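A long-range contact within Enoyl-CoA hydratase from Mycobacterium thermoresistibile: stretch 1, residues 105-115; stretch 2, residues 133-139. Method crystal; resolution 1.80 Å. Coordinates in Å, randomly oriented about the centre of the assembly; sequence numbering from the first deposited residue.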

# COMPACT_ATOMS: atom_id res chain seq x y z
N ARG F 105 3.60 -26.09 -5.67
CA ARG F 105 3.06 -26.38 -7.02
C ARG F 105 1.85 -25.54 -7.46
O ARG F 105 1.55 -25.47 -8.65
CB ARG F 105 2.71 -27.85 -7.15
CG ARG F 105 3.93 -28.74 -7.08
CD ARG F 105 3.53 -30.16 -7.47
NE ARG F 105 4.67 -31.03 -7.69
CZ ARG F 105 5.21 -31.85 -6.80
NH1 ARG F 105 4.76 -31.88 -5.54
NH2 ARG F 105 6.19 -32.67 -7.18
N TYR F 106 1.17 -24.91 -6.51
CA TYR F 106 0.06 -24.08 -6.83
C TYR F 106 0.58 -22.62 -6.82
O TYR F 106 0.76 -22.00 -7.90
CB TYR F 106 -1.11 -24.36 -5.89
CG TYR F 106 -1.62 -25.81 -5.94
CD1 TYR F 106 -1.44 -26.59 -7.09
CD2 TYR F 106 -2.34 -26.37 -4.88
CE1 TYR F 106 -1.92 -27.88 -7.14
CE2 TYR F 106 -2.83 -27.66 -4.93
CZ TYR F 106 -2.60 -28.41 -6.07
OH TYR F 106 -3.09 -29.71 -6.16
N LEU F 107 0.95 -22.12 -5.67
CA LEU F 107 1.28 -20.69 -5.55
C LEU F 107 2.59 -20.28 -6.25
O LEU F 107 2.59 -19.36 -7.09
CB LEU F 107 1.35 -20.30 -4.08
CG LEU F 107 1.45 -18.80 -3.78
CD1 LEU F 107 0.19 -18.11 -4.25
CD2 LEU F 107 1.63 -18.57 -2.29
N GLU F 108 3.70 -20.93 -5.91
CA GLU F 108 5.01 -20.55 -6.43
C GLU F 108 5.09 -20.76 -7.95
O GLU F 108 5.60 -19.90 -8.69
CB GLU F 108 6.14 -21.33 -5.72
CG GLU F 108 7.57 -21.04 -6.18
CD GLU F 108 8.59 -22.03 -5.63
OE1 GLU F 108 8.47 -22.42 -4.43
OE2 GLU F 108 9.50 -22.45 -6.41
N TYR F 109 4.55 -21.88 -8.44
CA TYR F 109 4.56 -22.15 -9.87
C TYR F 109 3.78 -21.08 -10.61
O TYR F 109 4.26 -20.55 -11.59
CB TYR F 109 3.94 -23.50 -10.16
CG TYR F 109 4.84 -24.73 -9.99
CD1 TYR F 109 6.10 -24.67 -9.39
CD2 TYR F 109 4.40 -25.99 -10.41
CE1 TYR F 109 6.90 -25.81 -9.23
CE2 TYR F 109 5.20 -27.13 -10.25
CZ TYR F 109 6.43 -27.05 -9.66
OH TYR F 109 7.22 -28.21 -9.48
N SER F 110 2.58 -20.78 -10.14
CA SER F 110 1.70 -19.84 -10.85
C SER F 110 2.34 -18.44 -10.85
O SER F 110 2.31 -17.74 -11.87
CB SER F 110 0.29 -19.84 -10.28
OG SER F 110 -0.45 -20.99 -10.64
N LEU F 111 2.94 -18.02 -9.73
CA LEU F 111 3.65 -16.73 -9.71
C LEU F 111 4.87 -16.70 -10.64
O LEU F 111 5.09 -15.71 -11.33
CB LEU F 111 4.03 -16.35 -8.27
CG LEU F 111 2.89 -15.74 -7.45
CD1 LEU F 111 3.32 -15.66 -5.97
CD2 LEU F 111 2.47 -14.36 -7.98
N ARG F 112 5.61 -17.80 -10.71
CA ARG F 112 6.74 -17.88 -11.58
C ARG F 112 6.29 -17.72 -13.04
O ARG F 112 6.91 -16.95 -13.79
CB ARG F 112 7.46 -19.22 -11.41
CG ARG F 112 8.59 -19.32 -12.39
CD ARG F 112 9.67 -20.22 -11.90
NE ARG F 112 9.29 -21.58 -11.63
CZ ARG F 112 9.32 -22.15 -10.42
NH1 ARG F 112 9.06 -23.45 -10.29
NH2 ARG F 112 9.61 -21.44 -9.34
N TRP F 113 5.20 -18.37 -13.43
CA TRP F 113 4.72 -18.22 -14.82
C TRP F 113 4.26 -16.79 -15.11
O TRP F 113 4.56 -16.23 -16.19
CB TRP F 113 3.58 -19.18 -15.07
CG TRP F 113 3.94 -20.60 -14.76
CD1 TRP F 113 5.20 -21.20 -14.74
CD2 TRP F 113 3.00 -21.64 -14.35
NE1 TRP F 113 5.09 -22.54 -14.36
CE2 TRP F 113 3.79 -22.86 -14.14
CE3 TRP F 113 1.63 -21.67 -14.16
CZ2 TRP F 113 3.19 -24.05 -13.71
CZ3 TRP F 113 1.04 -22.87 -13.74
CH2 TRP F 113 1.82 -24.03 -13.53
N ARG F 114 3.55 -16.20 -14.16
CA ARG F 114 3.12 -14.83 -14.23
C ARG F 114 4.28 -13.89 -14.57
O ARG F 114 4.09 -12.93 -15.34
CB ARG F 114 2.44 -14.42 -12.91
CG ARG F 114 1.82 -13.03 -12.89
CD ARG F 114 2.73 -12.01 -12.22
NE ARG F 114 2.01 -10.76 -11.95
CZ ARG F 114 2.55 -9.70 -11.36
NH1 ARG F 114 3.84 -9.71 -11.01
NH2 ARG F 114 1.78 -8.63 -11.13
N ASN F 115 5.44 -14.16 -13.99
CA ASN F 115 6.61 -13.28 -14.10
C ASN F 115 7.57 -13.59 -15.24
O ASN F 115 8.57 -12.88 -15.43
CB ASN F 115 7.34 -13.24 -12.75
CG ASN F 115 6.54 -12.50 -11.70
OD1 ASN F 115 6.05 -11.39 -11.97
ND2 ASN F 115 6.42 -13.09 -10.49
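Stretch 2 (133-139) LLLCWPC

Stretch 1 is helical, with a wider pi-type turn at 105-108. Stretch 2 starts in helix, and a type I beta turn spans Cys136 to Cys139, closed by Cys139 N to Cys136 O at 3.0 Å. The two run in the same general sense: Leu134 lies by Tyr106 and Ser110, and Pro138 lies further along, by Ser110, Trp113 and Arg114. The backbones are nearest at Arg114 and Pro138, whose CA atoms are 4.1 Å apart.

One direct hydrogen bond joins the stretches. Ser110 OG donates to Leu134 O at 2.9 Å. The residue four further on is Pro138, which has no N-H to offer, so Leu134 O is left open for the serine. Trp113 CZ3 also approaches Leu134 O, at 3.7 Å, near the plane of its ring.

Three apolar contacts follow. Tyr106 CB meets Leu134 CD2 at 3.7 Å, and Trp113 CZ3 meets Leu135 CD2 at 3.7 Å. Pro138 loses the most surface. Its CB lies 3.9 Å from Trp113 CB.

Pro138 CB also packs on a backbone carbonyl, 3.5 Å from Ser110 O. Pro138 O receives a nearly straight CA-H...O contact from Arg114 CA at 3.4 Å. A water bridges the backbones, donating to Trp113 O and Pro138 O, each 2.7 Å from its oxygen.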

# COMPACT_ATOMS: atom_id res chain seq x y z
N LEU F 133 -7.95 -22.13 -13.27
CA LEU F 133 -7.68 -20.69 -13.23
C LEU F 133 -6.22 -20.40 -12.90
O LEU F 133 -5.68 -19.35 -13.29
CB LEU F 133 -8.60 -20.03 -12.20
CG LEU F 133 -10.10 -20.17 -12.54
CD1 LEU F 133 -10.94 -19.87 -11.32
CD2 LEU F 133 -10.45 -19.21 -13.71
N LEU F 134 -5.57 -21.31 -12.18
CA LEU F 134 -4.14 -21.16 -11.87
C LEU F 134 -3.26 -21.37 -13.09
O LEU F 134 -2.09 -20.98 -13.07
CB LEU F 134 -3.71 -22.09 -10.74
CG LEU F 134 -3.84 -21.54 -9.34
CD1 LEU F 134 -5.31 -21.29 -9.01
CD2 LEU F 134 -3.20 -22.43 -8.30
N LEU F 135 -3.82 -21.92 -14.17
CA LEU F 135 -3.06 -22.09 -15.40
C LEU F 135 -3.23 -20.89 -16.34
O LEU F 135 -2.26 -20.51 -16.98
CB LEU F 135 -3.43 -23.37 -16.11
CG LEU F 135 -3.41 -24.66 -15.25
CD1 LEU F 135 -3.63 -25.91 -16.14
CD2 LEU F 135 -2.10 -24.78 -14.44
N CYS F 136 -4.44 -20.34 -16.46
CA CYS F 136 -4.68 -19.26 -17.39
C CYS F 136 -4.44 -17.87 -16.78
O CYS F 136 -3.93 -16.98 -17.48
CB CYS F 136 -6.08 -19.35 -18.04
SG CYS F 136 -7.47 -19.28 -16.92
N TRP F 137 -4.79 -17.65 -15.51
CA TRP F 137 -4.56 -16.31 -14.94
C TRP F 137 -3.14 -15.81 -15.01
O TRP F 137 -2.94 -14.61 -15.26
CB TRP F 137 -5.07 -16.20 -13.50
CG TRP F 137 -6.55 -16.04 -13.33
CD1 TRP F 137 -7.46 -15.48 -14.20
CD2 TRP F 137 -7.30 -16.34 -12.12
NE1 TRP F 137 -8.72 -15.45 -13.66
CE2 TRP F 137 -8.69 -15.94 -12.39
CE3 TRP F 137 -6.98 -16.88 -10.89
CZ2 TRP F 137 -9.68 -16.09 -11.45
CZ3 TRP F 137 -8.00 -17.04 -9.96
CH2 TRP F 137 -9.30 -16.63 -10.23
N PRO F 138 -2.12 -16.68 -14.84
CA PRO F 138 -0.72 -16.20 -14.99
C PRO F 138 -0.33 -15.72 -16.40
O PRO F 138 0.69 -15.06 -16.57
CB PRO F 138 0.12 -17.42 -14.56
CG PRO F 138 -0.82 -18.10 -13.58
CD PRO F 138 -2.16 -18.03 -14.24
N CYS F 139 -1.10 -16.12 -17.41
CA CYS F 139 -0.86 -15.65 -18.75
C CYS F 139 -1.25 -14.17 -18.86
O CYS F 139 -2.14 -13.68 -18.16
CB CYS F 139 -1.63 -16.49 -19.78
SG CYS F 139 -1.08 -18.22 -19.90
O HOH W 1 2.97 -14.93 -17.99